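PDB 3QAV: Rho-class glutathione S-transferase from Laternula elliptica, which probably transfers glutathione to electrophilic compounds, as other members of the glutathione S-transferase superfamily do. Local coordinates for residues Ile114-Thr125 with Val176-Phe187. Sequence-based numbering, arbitrary orientation.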
ATOM      1  N   ILE A 114      -4.430   2.038  20.399  1.00 28.85           N
ATOM      2  CA  ILE A 114      -5.044   0.863  19.803  1.00 29.61           C
ATOM      3  C   ILE A 114      -5.256   1.080  18.300  1.00 30.29           C
ATOM      4  O   ILE A 114      -5.081   0.154  17.507  1.00 30.20           O
ATOM      5  CB  ILE A 114      -6.387   0.526  20.482  1.00 29.63           C
ATOM      6  CG1 ILE A 114      -6.169   0.326  21.990  1.00 31.29           C
ATOM      7  CG2 ILE A 114      -6.969  -0.756  19.878  1.00 28.86           C
ATOM      8  CD1 ILE A 114      -7.437  -0.026  22.759  1.00 32.36           C
ATOM      9  N   ARG A 115      -5.613   2.304  17.915  1.00 30.45           N
ATOM     10  CA  ARG A 115      -5.821   2.635  16.506  1.00 29.62           C
ATOM     11  C   ARG A 115      -4.534   2.393  15.729  1.00 28.47           C
ATOM     12  O   ARG A 115      -4.562   1.954  14.576  1.00 27.00           O
ATOM     13  CB  ARG A 115      -6.222   4.104  16.342  1.00 29.35           C
ATOM     14  CG  ARG A 115      -7.604   4.460  16.848  1.00 30.61           C
ATOM     15  CD  ARG A 115      -7.795   5.975  16.850  1.00 31.03           C
ATOM     16  NE  ARG A 115      -7.842   6.518  15.497  1.00 32.15           N
ATOM     17  CZ  ARG A 115      -8.955   6.644  14.784  1.00 34.18           C
ATOM     18  NH1 ARG A 115      -8.904   7.141  13.555  1.00 33.85           N
ATOM     19  NH2 ARG A 115     -10.125   6.293  15.307  1.00 32.84           N
ATOM     20  N   ALA A 116      -3.409   2.688  16.369  1.00 27.77           N
ATOM     21  CA  ALA A 116      -2.107   2.499  15.748  1.00 28.21           C
ATOM     22  C   ALA A 116      -1.927   1.034  15.341  1.00 26.62           C
ATOM     23  O   ALA A 116      -1.382   0.737  14.276  1.00 24.98           O
ATOM     24  CB  ALA A 116      -1.000   2.927  16.707  1.00 29.52           C
ATOM     25  N   LYS A 117      -2.389   0.119  16.183  1.00 25.17           N
ATOM     26  CA  LYS A 117      -2.270  -1.299  15.863  1.00 26.67           C
ATOM     27  C   LYS A 117      -3.206  -1.688  14.714  1.00 24.72           C
ATOM     28  O   LYS A 117      -2.867  -2.558  13.913  1.00 26.35           O
ATOM     29  CB  LYS A 117      -2.554  -2.160  17.098  1.00 27.35           C
ATOM     30  CG  LYS A 117      -2.692  -3.647  16.796  1.00 33.99           C
ATOM     31  CD  LYS A 117      -1.453  -4.211  16.121  1.00 35.07           C
ATOM     32  CE  LYS A 117      -0.257  -4.172  17.061  1.00 42.72           C
ATOM     33  NZ  LYS A 117      -0.558  -4.908  18.321  1.00 43.56           N
ATOM     34  N   VAL A 118      -4.376  -1.049  14.630  1.00 21.64           N
ATOM     35  CA  VAL A 118      -5.314  -1.334  13.541  1.00 23.67           C
ATOM     36  C   VAL A 118      -4.655  -0.899  12.224  1.00 24.03           C
ATOM     37  O   VAL A 118      -4.631  -1.657  11.256  1.00 24.59           O
ATOM     38  CB  VAL A 118      -6.668  -0.592  13.735  1.00 25.12           C
ATOM     39  CG1 VAL A 118      -7.545  -0.759  12.500  1.00 23.99           C
ATOM     40  CG2 VAL A 118      -7.404  -1.156  14.967  1.00 24.42           C
ATOM     41  N   TYR A 119      -4.111   0.318  12.201  1.00 23.80           N
ATOM     42  CA  TYR A 119      -3.409   0.834  11.024  1.00 23.37           C
ATOM     43  C   TYR A 119      -2.253  -0.120  10.687  1.00 23.28           C
ATOM     44  O   TYR A 119      -2.045  -0.468   9.531  1.00 23.19           O
ATOM     45  CB  TYR A 119      -2.844   2.234  11.303  1.00 21.32           C
ATOM     46  CG  TYR A 119      -3.851   3.378  11.250  1.00 22.72           C
ATOM     47  CD1 TYR A 119      -3.913   4.324  12.277  1.00 22.80           C
ATOM     48  CD2 TYR A 119      -4.691   3.553  10.145  1.00 22.57           C
ATOM     49  CE1 TYR A 119      -4.784   5.418  12.209  1.00 22.80           C
ATOM     50  CE2 TYR A 119      -5.567   4.652  10.061  1.00 25.38           C
ATOM     51  CZ  TYR A 119      -5.606   5.576  11.094  1.00 26.52           C
ATOM     52  OH  TYR A 119      -6.456   6.658  11.014  1.00 28.77           O
ATOM     53  N   GLN A 120      -1.503  -0.549  11.695  1.00 22.20           N
ATOM     54  CA  GLN A 120      -0.394  -1.470  11.444  1.00 24.01           C
ATOM     55  C   GLN A 120      -0.871  -2.712  10.684  1.00 22.32           C
ATOM     56  O   GLN A 120      -0.313  -3.061   9.638  1.00 23.49           O
ATOM     57  CB  GLN A 120       0.273  -1.896  12.760  1.00 24.68           C
ATOM     58  CG  GLN A 120       1.201  -3.112  12.632  1.00 29.00           C
ATOM     59  CD  GLN A 120       2.479  -2.841  11.836  1.00 31.71           C
ATOM     60  OE1 GLN A 120       3.102  -3.768  11.297  1.00 34.15           O
ATOM     61  NE2 GLN A 120       2.885  -1.580  11.776  1.00 32.26           N
ATOM     62  N   ARG A 121      -1.899  -3.376  11.202  1.00 22.18           N
ATOM     63  CA  ARG A 121      -2.416  -4.582  10.551  1.00 24.80           C
ATOM     64  C   ARG A 121      -2.943  -4.304   9.135  1.00 25.31           C
ATOM     65  O   ARG A 121      -2.655  -5.055   8.212  1.00 24.93           O
ATOM     66  CB  ARG A 121      -3.506  -5.218  11.418  1.00 24.86           C
ATOM     67  CG  ARG A 121      -2.996  -5.745  12.769  1.00 28.31           C
ATOM     68  CD  ARG A 121      -2.202  -7.047  12.618  1.00 30.16           C
ATOM     69  NE  ARG A 121      -0.764  -6.857  12.453  1.00 29.94           N
ATOM     70  CZ  ARG A 121       0.128  -6.887  13.442  1.00 28.83           C
ATOM     71  NH1 ARG A 121       1.420  -6.704  13.177  1.00 24.60           N
ATOM     72  NH2 ARG A 121      -0.264  -7.103  14.694  1.00 29.31           N
ATOM     73  N   MET A 122      -3.703  -3.224   8.970  1.00 23.59           N
ATOM     74  CA  MET A 122      -4.241  -2.849   7.662  1.00 24.77           C
ATOM     75  C   MET A 122      -3.183  -2.839   6.556  1.00 24.27           C
ATOM     76  O   MET A 122      -3.277  -3.577   5.573  1.00 23.24           O
ATOM     77  CB  MET A 122      -4.856  -1.445   7.715  1.00 23.19           C
ATOM     78  CG  MET A 122      -6.191  -1.336   8.399  1.00 23.86           C
ATOM     79  SD  MET A 122      -6.568   0.402   8.727  1.00 27.75           S
ATOM     80  CE  MET A 122      -6.519   1.087   7.076  1.00 20.68           C
ATOM     81  N   PHE A 123      -2.184  -1.980   6.728  1.00 24.74           N
ATOM     82  CA  PHE A 123      -1.121  -1.813   5.743  1.00 25.82           C
ATOM     83  C   PHE A 123      -0.150  -2.982   5.629  1.00 26.41           C
ATOM     84  O   PHE A 123       0.464  -3.179   4.587  1.00 29.22           O
ATOM     85  CB  PHE A 123      -0.401  -0.487   6.028  1.00 24.47           C
ATOM     86  CG  PHE A 123      -1.342   0.706   6.004  1.00 27.17           C
ATOM     87  CD1 PHE A 123      -1.594   1.446   7.154  1.00 24.77           C
ATOM     88  CD2 PHE A 123      -2.034   1.031   4.838  1.00 25.55           C
ATOM     89  CE1 PHE A 123      -2.527   2.488   7.148  1.00 26.45           C
ATOM     90  CE2 PHE A 123      -2.967   2.066   4.822  1.00 27.45           C
ATOM     91  CZ  PHE A 123      -3.217   2.797   5.979  1.00 25.71           C
ATOM     92  N   GLU A 124      -0.027  -3.774   6.687  1.00 27.37           N
ATOM     93  CA  GLU A 124       0.856  -4.932   6.637  1.00 29.50           C
ATOM     94  C   GLU A 124       0.256  -6.013   5.724  1.00 30.68           C
ATOM     95  O   GLU A 124       0.981  -6.866   5.197  1.00 31.26           O
ATOM     96  CB  GLU A 124       1.073  -5.494   8.044  1.00 26.68           C
ATOM     97  CG  GLU A 124       2.078  -6.641   8.117  1.00 26.74           C
ATOM     98  CD  GLU A 124       2.277  -7.138   9.537  1.00 27.99           C
ATOM     99  OE1 GLU A 124       1.825  -6.448  10.473  1.00 23.84           O
ATOM    100  OE2 GLU A 124       2.897  -8.208   9.719  1.00 31.04           O
ATOM    101  N   THR A 125      -1.062  -5.971   5.521  1.00 30.21           N
ATOM    102  CA  THR A 125      -1.722  -6.968   4.675  1.00 31.07           C
ATOM    103  C   THR A 125      -1.181  -6.999   3.248  1.00 30.90           C
ATOM    104  O   THR A 125      -1.388  -7.979   2.528  1.00 27.34           O
ATOM    105  CB  THR A 125      -3.255  -6.749   4.579  1.00 30.66           C
ATOM    106  OG1 THR A 125      -3.529  -5.530   3.878  1.00 30.84           O
ATOM    107  CG2 THR A 125      -3.873  -6.698   5.952  1.00 31.25           C
ATOM    108  N   VAL A 176      -8.240  -9.803  13.487  1.00 26.15           N
ATOM    109  CA  VAL A 176      -6.834  -9.641  13.117  1.00 24.12           C
ATOM    110  C   VAL A 176      -5.988  -8.591  13.847  1.00 24.08           C
ATOM    111  O   VAL A 176      -4.761  -8.709  13.885  1.00 25.33           O
ATOM    112  CB  VAL A 176      -6.708  -9.428  11.585  1.00 22.81           C
ATOM    113  CG1 VAL A 176      -7.021  -7.971  11.227  1.00 19.08           C
ATOM    114  CG2 VAL A 176      -5.313  -9.850  11.111  1.00 20.46           C
ATOM    115  N   ALA A 177      -6.620  -7.582  14.439  1.00 24.05           N
ATOM    116  CA  ALA A 177      -5.873  -6.542  15.149  1.00 25.62           C
ATOM    117  C   ALA A 177      -6.285  -6.387  16.612  1.00 26.64           C
ATOM    118  O   ALA A 177      -5.465  -6.045  17.465  1.00 25.14           O
ATOM    119  CB  ALA A 177      -6.025  -5.204  14.426  1.00 26.90           C
ATOM    120  N   THR A 178      -7.559  -6.635  16.895  1.00 25.66           N
ATOM    121  CA  THR A 178      -8.075  -6.517  18.252  1.00 27.86           C
ATOM    122  C   THR A 178      -9.138  -7.586  18.449  1.00 28.16           C
ATOM    123  O   THR A 178      -9.349  -8.424  17.580  1.00 30.52           O
ATOM    124  CB  THR A 178      -8.738  -5.150  18.479  1.00 27.41           C
ATOM    125  OG1 THR A 178      -9.952  -5.092  17.728  1.00 26.72           O
ATOM    126  CG2 THR A 178      -7.832  -4.021  18.015  1.00 28.57           C
ATOM    127  N   LYS A 179      -9.815  -7.554  19.589  1.00 31.18           N
ATOM    128  CA  LYS A 179     -10.871  -8.526  19.858  1.00 34.57           C
ATOM    129  C   LYS A 179     -12.200  -8.071  19.251  1.00 35.55           C
ATOM    130  O   LYS A 179     -13.249  -8.670  19.494  1.00 35.56           O
ATOM    131  CB  LYS A 179     -11.019  -8.741  21.366  1.00 36.26           C
ATOM    132  CG  LYS A 179      -9.842  -9.467  21.988  1.00 38.53           C
ATOM    133  CD  LYS A 179     -10.001  -9.610  23.488  1.00 41.62           C
ATOM    134  CE  LYS A 179      -8.784 -10.289  24.101  1.00 44.49           C
ATOM    135  NZ  LYS A 179      -8.580 -11.665  23.555  1.00 44.52           N
ATOM    136  N   GLU A 180     -12.140  -7.005  18.458  1.00 34.80           N
ATOM    137  CA  GLU A 180     -13.312  -6.464  17.784  1.00 35.67           C
ATOM    138  C   GLU A 180     -13.039  -6.329  16.285  1.00 34.96           C
ATOM    139  O   GLU A 180     -11.890  -6.191  15.854  1.00 34.24           O
ATOM    140  CB  GLU A 180     -13.665  -5.075  18.339  1.00 37.97           C
ATOM    141  CG  GLU A 180     -14.487  -5.070  19.613  1.00 43.25           C
ATOM    142  CD  GLU A 180     -14.807  -3.657  20.080  1.00 45.73           C
ATOM    143  OE1 GLU A 180     -15.120  -2.801  19.226  1.00 46.83           O
ATOM    144  OE2 GLU A 180     -14.755  -3.403  21.299  1.00 48.27           O
ATOM    145  N   PHE A 181     -14.101  -6.373  15.495  1.00 32.01           N
ATOM    146  CA  PHE A 181     -13.995  -6.214  14.050  1.00 31.43           C
ATOM    147  C   PHE A 181     -13.561  -4.757  13.804  1.00 29.31           C
ATOM    148  O   PHE A 181     -14.089  -3.839  14.429  1.00 29.26           O
ATOM    149  CB  PHE A 181     -15.364  -6.474  13.416  1.00 29.40           C
ATOM    150  CG  PHE A 181     -15.422  -6.189  11.944  1.00 32.18           C
ATOM    151  CD1 PHE A 181     -15.177  -7.198  11.016  1.00 32.45           C
ATOM    152  CD2 PHE A 181     -15.732  -4.908  11.483  1.00 31.55           C
ATOM    153  CE1 PHE A 181     -15.242  -6.937   9.641  1.00 34.40           C
ATOM    154  CE2 PHE A 181     -15.797  -4.635  10.115  1.00 33.67           C
ATOM    155  CZ  PHE A 181     -15.553  -5.653   9.191  1.00 34.84           C
ATOM    156  N   THR A 182     -12.595  -4.548  12.913  1.00 27.46           N
ATOM    157  CA  THR A 182     -12.111  -3.199  12.615  1.00 25.14           C
ATOM    158  C   THR A 182     -11.702  -3.091  11.151  1.00 25.08           C
ATOM    159  O   THR A 182     -11.786  -4.065  10.407  1.00 23.63           O
ATOM    160  CB  THR A 182     -10.880  -2.835  13.474  1.00 24.76           C
ATOM    161  OG1 THR A 182      -9.789  -3.700  13.134  1.00 24.39           O
ATOM    162  CG2 THR A 182     -11.194  -2.988  14.958  1.00 24.44           C
ATOM    163  N   MET A 183     -11.247  -1.909  10.748  1.00 23.21           N
ATOM    164  CA  MET A 183     -10.825  -1.690   9.366  1.00 24.60           C
ATOM    165  C   MET A 183      -9.780  -2.721   8.949  1.00 23.21           C
ATOM    166  O   MET A 183      -9.713  -3.092   7.787  1.00 24.12           O
ATOM    167  CB  MET A 183     -10.244  -0.278   9.190  1.00 22.15           C
ATOM    168  CG  MET A 183      -9.975   0.096   7.733  1.00 23.66           C
ATOM    169  SD  MET A 183     -11.488   0.178   6.738  1.00 26.65           S
ATOM    170  CE  MET A 183     -12.111   1.790   7.195  1.00 19.73           C
ATOM    171  N   ALA A 184      -8.968  -3.181   9.899  1.00 23.41           N
ATOM    172  CA  ALA A 184      -7.932  -4.170   9.605  1.00 24.52           C
ATOM    173  C   ALA A 184      -8.514  -5.457   9.024  1.00 24.48           C
ATOM    174  O   ALA A 184      -7.916  -6.068   8.130  1.00 24.22           O
ATOM    175  CB  ALA A 184      -7.131  -4.489  10.861  1.00 24.26           C
ATOM    176  N   ASP A 185      -9.672  -5.877   9.530  1.00 24.12           N
ATOM    177  CA  ASP A 185     -10.304  -7.093   9.028  1.00 23.70           C
ATOM    178  C   ASP A 185     -10.856  -6.889   7.621  1.00 23.35           C
ATOM    179  O   ASP A 185     -10.969  -7.834   6.840  1.00 24.81           O
ATOM    180  CB  ASP A 185     -11.411  -7.539   9.975  1.00 23.13           C
ATOM    181  CG  ASP A 185     -10.871  -7.921  11.333  1.00 25.35           C
ATOM    182  OD1 ASP A 185     -11.000  -7.113  12.279  1.00 22.88           O
ATOM    183  OD2 ASP A 185     -10.293  -9.027  11.440  1.00 23.80           O
ATOM    184  N   VAL A 186     -11.192  -5.649   7.305  1.00 21.74           N
ATOM    185  CA  VAL A 186     -11.713  -5.312   5.987  1.00 23.58           C
ATOM    186  C   VAL A 186     -10.605  -5.559   4.958  1.00 22.83           C
ATOM    187  O   VAL A 186     -10.858  -6.022   3.841  1.00 22.89           O
ATOM    188  CB  VAL A 186     -12.122  -3.819   5.932  1.00 24.27           C
ATOM    189  CG1 VAL A 186     -12.293  -3.378   4.498  1.00 25.56           C
ATOM    190  CG2 VAL A 186     -13.400  -3.603   6.719  1.00 24.16           C
ATOM    191  N   PHE A 187      -9.377  -5.243   5.347  1.00 22.65           N
ATOM    192  CA  PHE A 187      -8.235  -5.418   4.458  1.00 24.13           C
ATOM    193  C   PHE A 187      -7.759  -6.860   4.440  1.00 22.84           C
ATOM    194  O   PHE A 187      -7.406  -7.402   3.398  1.00 23.17           O
ATOM    195  CB  PHE A 187      -7.064  -4.528   4.910  1.00 25.70           C
ATOM    196  CG  PHE A 187      -7.238  -3.064   4.597  1.00 26.32           C
ATOM    197  CD1 PHE A 187      -8.381  -2.380   4.989  1.00 26.22           C
ATOM    198  CD2 PHE A 187      -6.241  -2.364   3.917  1.00 26.90           C
ATOM    199  CE1 PHE A 187      -8.533  -1.019   4.707  1.00 26.52           C
ATOM    200  CE2 PHE A 187      -6.382  -1.007   3.633  1.00 27.58           C
ATOM    201  CZ  PHE A 187      -7.531  -0.336   4.030  1.00 28.48           C
TER
HETATM  202  O   HOH W   1      -2.553  -8.336  15.516  1.00 26.55           O
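Glu-124 OE1 is gripped side-on by two nitrogens of Arg-121, whose aliphatic part lies against segment 176-187. Arg-121 NH1 donates an almost straight bond of 2.7 Å to the syn lone pair of Glu-124 OE1, whereas NE comes from above the carboxylate plane in a longer, more bent one. The third nitrogen, NH2, donates to a water that donates to Val-176 O, so a single water links the guanidinium to the loop 176-182. Arg-121 CG rests on Ala-177 CB at 3.5 Å and CB on Ala-184 CB. A leucine in place of Arg-121 would probably leave Glu-124 OE1 without its two-pronged partner and that water without its NH2 donor. The other oxygen, Glu-124 OE2, forms a salt bridge with Arg-75 of the second subunit.

Helices 112-124 and 183-197 run nearly parallel, their local axes 8.0 Å apart and 7° from alignment. Small Ala-184 permits this closeness: Met-122 CG comes within 3.5 Å of Ala-184 CA. Met-122 CG stands anti to its carbonyl carbon (chi1 -75°); a later bend at chi3 brings CE to 3.5 Å from Phe-187 CZ. CB makes a CH-pi contact over one face of that ring, and SD is a more distant Met-aromatic partner that also meets Met-183 CG. The Phe-187 side chain lies about 6 Å from that of glutathione-binding Ser-91, placing this packing near that site. Val-118 meets Thr-182 tip to tip, both its methyl branches facing Thr-182 OG1, CG1 at 3.8 Å. Thr-182 OG1 weakly caps Ala-184 N and Asp-185 OD1 accepts from Thr-182 N, the capping box of the GST fold. Asp-185 OD2 also takes Val-176 N. Apolar packing thus joins the helices, with one water as polar link between the segments, while Asp-185 and the capping bonds order the loop within its own segment.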